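Local coordinates for protein probable enoyl-CoA hydratase/isomerase (Pseudomonas aeruginosa PAO1, PDB 5YLO) that probably shifts the double bond of unsaturated enoyl-CoA thioesters, acting as a Delta3,Delta2-enoyl-CoA isomerase of the crotonase family in fatty acid metabolism, at residues F124-A129 / E189-A194; Q24-L29 / S58-C63; F133-T138 / R163-D168. One frame throughout, in Å; residues are numbered along the deposited sequence.

Interaction 1. Residues F124-A129 / E189-A194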
loop_
_atom_site.group_PDB
_atom_site.type_symbol
_atom_site.label_atom_id
_atom_site.label_comp_id
_atom_site.label_asym_id
_atom_site.label_seq_id
_atom_site.Cartn_x
_atom_site.Cartn_y
_atom_site.Cartn_z
ATOM N N PHE A 124 4.588 -13.081 -9.127
ATOM C CA PHE A 124 5.964 -12.634 -9.021
ATOM C C PHE A 124 6.437 -12.099 -10.362
ATOM O O PHE A 124 5.918 -12.474 -11.417
ATOM C CB PHE A 124 6.876 -13.773 -8.555
ATOM C CG PHE A 124 6.458 -14.382 -7.248
ATOM C CD1 PHE A 124 6.854 -13.816 -6.049
ATOM C CD2 PHE A 124 5.667 -15.519 -7.217
ATOM C CE1 PHE A 124 6.471 -14.373 -4.844
ATOM C CE2 PHE A 124 5.282 -16.081 -6.014
ATOM C CZ PHE A 124 5.686 -15.507 -4.826
ATOM N N ARG A 125 7.428 -11.210 -10.311
ATOM C CA ARG A 125 8.016 -10.631 -11.513
ATOM C C ARG A 125 9.528 -10.600 -11.363
ATOM O O ARG A 125 10.052 -9.941 -10.459
ATOM C CB ARG A 125 7.470 -9.225 -11.780
ATOM C CG ARG A 125 6.191 -9.213 -12.600
ATOM C CD ARG A 125 5.434 -7.904 -12.441
ATOM N NE ARG A 125 5.154 -7.607 -11.039
ATOM C CZ ARG A 125 4.183 -8.177 -10.334
ATOM N NH1 ARG A 125 3.394 -9.082 -10.896
ATOM N NH2 ARG A 125 4.004 -7.845 -9.061
ATOM N N ILE A 126 10.218 -11.324 -12.237
ATOM C CA ILE A 126 11.669 -11.267 -12.361
ATOM C C ILE A 126 11.984 -10.684 -13.728
ATOM O O ILE A 126 11.515 -11.200 -14.750
ATOM C CB ILE A 126 12.312 -12.653 -12.191
ATOM C CG1 ILE A 126 11.875 -13.287 -10.871
ATOM C CG2 ILE A 126 13.831 -12.541 -12.254
ATOM C CD1 ILE A 126 12.372 -14.702 -10.686
ATOM N N ALA A 127 12.766 -9.612 -13.751
ATOM C CA ALA A 127 13.015 -8.868 -14.974
ATOM C C ALA A 127 14.493 -8.897 -15.329
ATOM O O ALA A 127 15.357 -8.886 -14.446
ATOM C CB ALA A 127 12.546 -7.416 -14.840
ATOM N N ALA A 128 14.771 -8.941 -16.628
ATOM C CA ALA A 128 16.125 -8.745 -17.110
ATOM C C ALA A 128 16.494 -7.265 -17.045
ATOM O O ALA A 128 15.630 -6.384 -17.031
ATOM C CB ALA A 128 16.263 -9.261 -18.540
ATOM N N ALA A 129 17.801 -6.996 -17.006
ATOM C CA ALA A 129 18.260 -5.615 -16.904
ATOM C C ALA A 129 17.851 -4.794 -18.120
ATOM O O ALA A 129 17.623 -3.584 -18.004
ATOM C CB ALA A 129 19.779 -5.577 -16.719
ATOM N N GLU A 189 21.321 -12.757 -19.456
ATOM C CA GLU A 189 21.920 -14.060 -19.713
ATOM C C GLU A 189 21.471 -15.094 -18.688
ATOM O O GLU A 189 21.386 -16.285 -19.007
ATOM C CB GLU A 189 23.443 -13.943 -19.707
ATOM C CG GLU A 189 23.958 -12.529 -19.934
ATOM C CD GLU A 189 25.082 -12.162 -18.981
ATOM O OE1 GLU A 189 25.277 -12.887 -17.983
ATOM O OE2 GLU A 189 25.770 -11.150 -19.229
ATOM N N HIS A 190 21.174 -14.660 -17.463
ATOM C CA HIS A 190 20.810 -15.558 -16.377
ATOM C C HIS A 190 19.315 -15.565 -16.080
ATOM O O HIS A 190 18.901 -16.161 -15.082
ATOM C CB HIS A 190 21.578 -15.187 -15.106
ATOM C CG HIS A 190 23.067 -15.241 -15.258
ATOM N ND1 HIS A 190 23.722 -16.333 -15.784
ATOM C CD2 HIS A 190 24.028 -14.340 -14.942
ATOM C CE1 HIS A 190 25.023 -16.101 -15.792
ATOM N NE2 HIS A 190 25.235 -14.899 -15.286
ATOM N N LEU A 191 18.495 -14.925 -16.919
ATOM C CA LEU A 191 17.080 -14.783 -16.584
ATOM C C LEU A 191 16.365 -16.129 -16.587
ATOM O O LEU A 191 15.684 -16.479 -15.617
ATOM C CB LEU A 191 16.395 -13.816 -17.546
ATOM C CG LEU A 191 14.893 -13.690 -17.281
ATOM C CD1 LEU A 191 14.619 -13.243 -15.852
ATOM C CD2 LEU A 191 14.265 -12.731 -18.253
ATOM N N VAL A 192 16.494 -16.891 -17.676
ATOM C CA VAL A 192 15.829 -18.190 -17.755
ATOM C C VAL A 192 16.295 -19.096 -16.622
ATOM O O VAL A 192 15.494 -19.815 -16.012
ATOM C CB VAL A 192 16.067 -18.831 -19.135
ATOM C CG1 VAL A 192 15.384 -20.190 -19.220
ATOM C CG2 VAL A 192 15.566 -17.911 -20.241
ATOM N N GLU A 193 17.592 -19.059 -16.309
ATOM C CA GLU A 193 18.108 -19.859 -15.202
ATOM C C GLU A 193 17.562 -19.371 -13.865
ATOM O O GLU A 193 17.235 -20.182 -12.990
ATOM C CB GLU A 193 19.636 -19.825 -15.205
ATOM C CG GLU A 193 20.294 -20.758 -14.202
ATOM C CD GLU A 193 21.808 -20.684 -14.253
ATOM O OE1 GLU A 193 22.463 -21.191 -13.319
ATOM O OE2 GLU A 193 22.342 -20.113 -15.228
ATOM N N ALA A 194 17.454 -18.052 -13.688
ATOM C CA ALA A 194 16.952 -17.515 -12.427
ATOM C C ALA A 194 15.477 -17.838 -12.236
ATOM O O ALA A 194 15.051 -18.193 -11.131
ATOM C CB ALA A 194 17.183 -16.005 -12.366
#
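Leu191, in the first turn of helix 191-204, sets its two methyl groups against Ile126 and Ala128 on strand 124-128. Its CD1 rests 3.7 Å from Ile126 CG2, while its CD2 lies 4.0 Å from Ala128 CB, so one branched side chain serves two positions of the strand. CD1 also comes within 3.9 Å of Ile126 O, which brings the leucine down onto the backbone itself. The Ile126 and Leu191 side chains run antiparallel, flank against flank. With CG anti to the backbone N (chi1 177°), the Leu191 branch point is carried toward the strand. Ile126 meets it with the methyl CG2 and turns the other arm toward the next helical turn, where its CD1 is 4.4 Å from Ala194 O. Small residues suit the neighbouring places: Ala128 leaves room for the leucine fork, and Ala194 lets the helix lie near the strand. His190 occupies the N-cap position, and its O accepts the first-turn backbone bond from Ala194 N at 2.8 Å.

Further out, Val186 of the adjacent strand 184-186 touches both Leu191 and Ala194, and Phe198 from the same helix covers Ile126. Backbone bonds from Ile126 to Ala105 and Val107 fix the strand within the six-stranded sheet. Arg125 is held by Leu181, Ala119 and Cys122 through its side chain, and by Glu159 of a second subunit through its backbone N.

The helix is thereby laid on the crotonase-fold sheet by apolar contact alone. Because backbone groups of strand 124-128 pair with strand 103-107 and, at Arg125, with Gly183, the helix is positioned by the shape of buried methyl groups, without directional bonds between the two segments.

Interaction 2. Residues Q24-L29 / S58-C63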
loop_
_atom_site.group_PDB
_atom_site.type_symbol
_atom_site.label_atom_id
_atom_site.label_comp_id
_atom_site.label_asym_id
_atom_site.label_seq_id
_atom_site.Cartn_x
_atom_site.Cartn_y
_atom_site.Cartn_z
ATOM N N GLN A 24 8.598 -11.449 -33.943
ATOM C CA GLN A 24 8.670 -10.418 -34.973
ATOM C C GLN A 24 7.787 -9.228 -34.625
ATOM O O GLN A 24 8.132 -8.080 -34.925
ATOM C CB GLN A 24 8.273 -10.997 -36.329
ATOM C CG GLN A 24 9.229 -12.047 -36.861
ATOM C CD GLN A 24 9.301 -12.040 -38.373
ATOM O OE1 GLN A 24 9.011 -11.030 -39.013
ATOM N NE2 GLN A 24 9.687 -13.168 -38.953
ATOM N N GLN A 25 6.642 -9.484 -33.994
ATOM C CA GLN A 25 5.731 -8.434 -33.564
ATOM C C GLN A 25 5.997 -7.983 -32.133
ATOM O O GLN A 25 5.129 -7.348 -31.521
ATOM C CB GLN A 25 4.281 -8.906 -33.704
ATOM C CG GLN A 25 4.008 -9.727 -34.958
ATOM C CD GLN A 25 4.401 -9.003 -36.232
ATOM O OE1 GLN A 25 4.306 -7.780 -36.321
ATOM N NE2 GLN A 25 4.851 -9.760 -37.224
ATOM N N ARG A 26 7.182 -8.291 -31.596
ATOM C CA ARG A 26 7.508 -8.074 -30.184
ATOM C C ARG A 26 6.452 -8.698 -29.273
ATOM O O ARG A 26 6.125 -8.158 -28.213
ATOM C CB ARG A 26 7.696 -6.585 -29.879
ATOM C CG ARG A 26 8.728 -5.899 -30.773
ATOM C CD ARG A 26 8.919 -4.431 -30.411
ATOM N NE ARG A 26 9.796 -4.247 -29.256
ATOM C CZ ARG A 26 11.110 -4.054 -29.336
ATOM N NH1 ARG A 26 11.710 -4.023 -30.518
ATOM N NH2 ARG A 26 11.828 -3.895 -28.231
ATOM N N ASN A 27 5.915 -9.848 -29.696
ATOM C CA ASN A 27 4.914 -10.600 -28.935
ATOM C C ASN A 27 3.664 -9.762 -28.672
ATOM O O ASN A 27 3.080 -9.809 -27.587
ATOM C CB ASN A 27 5.502 -11.133 -27.627
ATOM C CG ASN A 27 6.692 -12.039 -27.856
ATOM O OD1 ASN A 27 6.537 -13.228 -28.131
ATOM N ND2 ASN A 27 7.890 -11.481 -27.749
ATOM N N ALA A 28 3.248 -8.995 -29.679
ATOM C CA ALA A 28 2.055 -8.171 -29.551
ATOM C C ALA A 28 0.829 -9.040 -29.299
ATOM O O ALA A 28 0.685 -10.123 -29.874
ATOM C CB ALA A 28 1.855 -7.329 -30.812
ATOM N N LEU A 29 -0.055 -8.556 -28.432
ATOM C CA LEU A 29 -1.235 -9.314 -28.031
ATOM C C LEU A 29 -2.334 -9.170 -29.080
ATOM O O LEU A 29 -2.774 -8.054 -29.378
ATOM C CB LEU A 29 -1.732 -8.837 -26.667
ATOM C CG LEU A 29 -0.824 -9.105 -25.465
ATOM C CD1 LEU A 29 -1.337 -8.407 -24.207
ATOM C CD2 LEU A 29 -0.671 -10.599 -25.225
ATOM N N SER A 58 9.286 -14.011 -26.086
ATOM C CA SER A 58 10.276 -14.540 -27.012
ATOM C C SER A 58 11.118 -13.408 -27.579
ATOM O O SER A 58 10.607 -12.321 -27.868
ATOM C CB SER A 58 9.614 -15.319 -28.152
ATOM O OG SER A 58 9.240 -16.619 -27.733
ATOM N N GLY A 59 12.413 -13.669 -27.726
ATOM C CA GLY A 59 13.284 -12.690 -28.344
ATOM C C GLY A 59 13.618 -11.551 -27.402
ATOM O O GLY A 59 13.853 -11.741 -26.204
ATOM N N ARG A 60 13.630 -10.341 -27.955
ATOM C CA ARG A 60 14.128 -9.186 -27.222
ATOM C C ARG A 60 13.103 -8.622 -26.249
ATOM O O ARG A 60 13.484 -8.043 -25.228
ATOM C CB ARG A 60 14.565 -8.102 -28.208
ATOM C CG ARG A 60 15.195 -6.876 -27.579
ATOM C CD ARG A 60 15.048 -5.675 -28.498
ATOM N NE ARG A 60 15.280 -6.024 -29.897
ATOM C CZ ARG A 60 16.428 -5.831 -30.537
ATOM N NH1 ARG A 60 16.547 -6.179 -31.811
ATOM N NH2 ARG A 60 17.457 -5.284 -29.906
ATOM N N SER A 61 11.814 -8.784 -26.535
ATOM C CA SER A 61 10.759 -8.103 -25.798
ATOM C C SER A 61 9.818 -9.106 -25.149
ATOM O O SER A 61 9.542 -10.172 -25.710
ATOM C CB SER A 61 9.974 -7.170 -26.723
ATOM O OG SER A 61 10.833 -6.214 -27.316
ATOM N N PHE A 62 9.330 -8.755 -23.958
ATOM C CA PHE A 62 8.321 -9.574 -23.292
ATOM C C PHE A 62 6.979 -9.451 -24.000
ATOM O O PHE A 62 6.398 -10.451 -24.439
ATOM C CB PHE A 62 8.207 -9.169 -21.821
ATOM C CG PHE A 62 7.084 -9.849 -21.084
ATOM C CD1 PHE A 62 7.206 -11.165 -20.663
ATOM C CD2 PHE A 62 5.910 -9.166 -20.802
ATOM C CE1 PHE A 62 6.175 -11.790 -19.981
ATOM C CE2 PHE A 62 4.874 -9.784 -20.120
ATOM C CZ PHE A 62 5.007 -11.097 -19.709
ATOM N N CYS A 63 6.474 -8.225 -24.129
ATOM C CA CYS A 63 5.219 -7.986 -24.830
ATOM C C CYS A 63 5.003 -6.501 -25.096
ATOM O O CYS A 63 4.965 -5.694 -24.162
ATOM C CB CYS A 63 4.038 -8.541 -24.035
ATOM S SG CYS A 63 2.467 -8.326 -24.887
#
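Asn27 reaches from one loop into the other and makes the hydrogen bond between them: its ND2 donates to Ser58 O at 2.8 Å, with an N-H...O angle of 153°. The acceptor lies in the plane of the Asn27 amide, and the donor meets a lone pair of the carbonyl in its plane. OD1 accepts from Arg22 N, so the buried amide joins Ser58 O to Arg22 N; ND2 is also 2.9 Å from Ser61 O. CG is anti to the carbonyl carbon (chi1 -59°), which starts the amide toward the 58-63 loop. Asparagine also suits the left-handed backbone conformation found here.

Among charged groups, the Arg26 guanidinium lies with one face over Ser61 OG, 2.7 Å from NH2, at an angle too poor for a hydrogen bond. Beside it, Arg60 runs obliquely, the two guanidinium planes 17° apart and Arg26 NH1 only 4.1 Å from Arg60 NE. Such like charges would be expected to repel, and both residues lie at the exposed margin, where solvent can probably screen them.

Weaker contacts finish the join. Cys63 CA points a C-H at Arg26 O, 3.5 Å away, and Cys63 SG packs 3.4 Å from Leu29 CG, with Leu20 of strand 15-20 touching the cysteine as well.

The segments follow strands 15-20 and 52-56 of the crotonase fold. In relatives, loops at these positions help to bind CoA, and the turn just after the second contributes a backbone NH to the oxyanion hole; a similar role is probable here.

Interaction 3. Residues F133-T138 / R163-D168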
loop_
_atom_site.group_PDB
_atom_site.type_symbol
_atom_site.label_atom_id
_atom_site.label_comp_id
_atom_site.label_asym_id
_atom_site.label_seq_id
_atom_site.Cartn_x
_atom_site.Cartn_y
_atom_site.Cartn_z
ATOM N N PHE A 133 9.682 -0.514 -19.216
ATOM C CA PHE A 133 8.263 -0.544 -18.881
ATOM C C PHE A 133 7.590 0.755 -19.295
ATOM O O PHE A 133 8.076 1.842 -18.970
ATOM C CB PHE A 133 8.067 -0.797 -17.384
ATOM C CG PHE A 133 8.571 -2.138 -16.932
ATOM C CD1 PHE A 133 9.897 -2.308 -16.563
ATOM C CD2 PHE A 133 7.722 -3.231 -16.888
ATOM C CE1 PHE A 133 10.364 -3.546 -16.152
ATOM C CE2 PHE A 133 8.181 -4.470 -16.478
ATOM C CZ PHE A 133 9.504 -4.629 -16.109
ATOM N N LYS A 134 6.466 0.634 -19.999
ATOM C CA LYS A 134 5.689 1.771 -20.472
ATOM C C LYS A 134 4.222 1.558 -20.137
ATOM O O LYS A 134 3.717 0.432 -20.208
ATOM C CB LYS A 134 5.852 1.967 -21.988
ATOM C CG LYS A 134 7.031 2.836 -22.405
ATOM C CD LYS A 134 7.126 2.913 -23.921
ATOM C CE LYS A 134 7.846 4.168 -24.385
ATOM N NZ LYS A 134 7.867 4.247 -25.874
ATOM N N ALA A 135 3.536 2.641 -19.781
ATOM C CA ALA A 135 2.125 2.564 -19.430
ATOM C C ALA A 135 1.462 3.907 -19.688
ATOM O O ALA A 135 2.090 4.961 -19.557
ATOM C CB ALA A 135 1.923 2.172 -17.964
ATOM N N GLY A 136 0.187 3.858 -20.039
ATOM C CA GLY A 136 -0.579 5.082 -20.188
ATOM C C GLY A 136 -0.078 5.894 -21.358
ATOM O O GLY A 136 -0.051 5.425 -22.500
ATOM N N TYR A 137 0.343 7.125 -21.080
ATOM C CA TYR A 137 0.847 8.013 -22.122
ATOM C C TYR A 137 2.214 7.534 -22.602
ATOM O O TYR A 137 3.145 7.398 -21.804
ATOM C CB TYR A 137 0.923 9.438 -21.584
ATOM C CG TYR A 137 1.366 10.488 -22.584
ATOM C CD1 TYR A 137 0.871 10.500 -23.881
ATOM C CD2 TYR A 137 2.260 11.489 -22.216
ATOM C CE1 TYR A 137 1.268 11.466 -24.789
ATOM C CE2 TYR A 137 2.661 12.457 -23.116
ATOM C CZ TYR A 137 2.162 12.443 -24.401
ATOM O OH TYR A 137 2.559 13.406 -25.301
ATOM N N THR A 138 2.332 7.276 -23.908
ATOM C CA THR A 138 3.590 6.846 -24.507
ATOM C C THR A 138 4.328 7.978 -25.214
ATOM O O THR A 138 5.546 7.885 -25.408
ATOM C CB THR A 138 3.332 5.698 -25.496
ATOM O OG1 THR A 138 2.610 4.659 -24.829
ATOM C CG2 THR A 138 4.636 5.116 -26.025
ATOM N N ARG A 163 2.994 8.878 -12.022
ATOM C CA ARG A 163 4.172 9.262 -12.793
ATOM C C ARG A 163 4.343 8.360 -14.007
ATOM O O ARG A 163 4.626 8.836 -15.112
ATOM C CB ARG A 163 5.424 9.217 -11.917
ATOM C CG ARG A 163 5.550 10.368 -10.934
ATOM C CD ARG A 163 6.901 10.370 -10.233
ATOM N NE ARG A 163 6.968 11.412 -9.212
ATOM C CZ ARG A 163 7.386 12.654 -9.436
ATOM N NH1 ARG A 163 7.780 13.016 -10.649
ATOM N NH2 ARG A 163 7.409 13.536 -8.446
ATOM N N LEU A 164 4.160 7.051 -13.821
ATOM C CA LEU A 164 4.338 6.110 -14.920
ATOM C C LEU A 164 3.236 6.256 -15.964
ATOM O O LEU A 164 3.492 6.124 -17.166
ATOM C CB LEU A 164 4.377 4.682 -14.377
ATOM C CG LEU A 164 4.561 3.572 -15.410
ATOM C CD1 LEU A 164 5.819 3.820 -16.225
ATOM C CD2 LEU A 164 4.614 2.213 -14.729
ATOM N N LEU A 165 2.008 6.530 -15.526
ATOM C CA LEU A 165 0.895 6.626 -16.465
ATOM C C LEU A 165 0.866 7.972 -17.182
ATOM O O LEU A 165 0.621 8.023 -18.393
ATOM C CB LEU A 165 -0.427 6.382 -15.738
ATOM C CG LEU A 165 -0.749 4.928 -15.389
ATOM C CD1 LEU A 165 -1.833 4.853 -14.322
ATOM C CD2 LEU A 165 -1.172 4.162 -16.635
ATOM N N PHE A 166 1.110 9.069 -16.466
ATOM C CA PHE A 166 0.945 10.391 -17.060
ATOM C C PHE A 166 2.179 10.867 -17.813
ATOM O O PHE A 166 2.045 11.597 -18.801
ATOM C CB PHE A 166 0.573 11.418 -15.986
ATOM C CG PHE A 166 -0.761 11.165 -15.335
ATOM C CD1 PHE A 166 -1.660 10.263 -15.884
ATOM C CD2 PHE A 166 -1.120 11.836 -14.178
ATOM C CE1 PHE A 166 -2.885 10.030 -15.287
ATOM C CE2 PHE A 166 -2.345 11.609 -13.576
ATOM C CZ PHE A 166 -3.228 10.704 -14.131
ATOM N N LEU A 167 3.374 10.478 -17.379
ATOM C CA LEU A 167 4.580 10.807 -18.121
ATOM C C LEU A 167 4.832 9.765 -19.202
ATOM O O LEU A 167 4.493 8.589 -19.054
ATOM C CB LEU A 167 5.787 10.887 -17.188
ATOM C CG LEU A 167 5.654 11.851 -16.012
ATOM C CD1 LEU A 167 6.957 11.912 -15.237
ATOM C CD2 LEU A 167 5.245 13.229 -16.504
ATOM N N ASP A 168 5.444 10.205 -20.298
ATOM C CA ASP A 168 5.673 9.315 -21.427
ATOM C C ASP A 168 6.954 8.499 -21.305
ATOM O O ASP A 168 7.191 7.624 -22.145
ATOM C CB ASP A 168 5.710 10.111 -22.730
ATOM C CG ASP A 168 7.111 10.529 -23.105
ATOM O OD1 ASP A 168 7.626 11.489 -22.495
ATOM O OD2 ASP A 168 7.699 9.890 -24.002
HETATM O O HOH W 1 5.525 5.262 -19.583
#
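The Tyr137 ring presents its edge to Phe166 O, which lies near the ring plane and 3.4 Å from CD2, while Asp168 CB approaches the ring obliquely, 3.8 Å from CD2. The ring and the Asp168 carboxylate are turned 63° apart. CG is anti to the backbone N (chi1 -177°), which places it 4.0 Å from Phe166 O, and Pro206 of a third subunit packs against the tyrosine. In this crotonase-fold trimer, the contact joins the chain leaving strand 132-134 to the C-terminal end of helix 158-166.

Helix ends leave carbonyls without helical partners, and the loop uses one: Tyr137 N donates to Leu165 O at 2.8 Å, nearly straight at 169°. At Gly136 a CB would collide with Leu165 O, so a residue without one fits, its CA 3.6 Å from that oxygen, and its positive phi lets the loop turn there. Ala135 is small enough to lie against two successive leucines, its CB 3.9 Å from both Leu164 CG and Leu165 CD2. Leu164 and Leu165 continue into the core, where both touch Leu152 of helix 146-156. A water accepts from Ala135 N and may donate to Leu164 O.

Two residues past the helix, Asp168 points its CA-H almost straight at Tyr137 O, 3.2 Å from CA.

All three contacts have buried centres, but their margins differ. Interaction 1 is core packing of a helix on the six-stranded sheet, wholly apolar. Interaction 2 joins two loops that follow strands of that same sheet and relies more on polar groups, chiefly the buried Asn27 amide, with arginines at its exposed edge. Interaction 3 joins the loop leaving the smaller three-stranded sheet to a helix end, combining leucine packing with bonding to a carbonyl. Strands 124-128 and 132-134 follow each other in the chain and link interactions 1 and 3, whose centres are 23 Å apart. Both of these also meet other subunits, whereas no other chain of the trimer touches the segments of interaction 2.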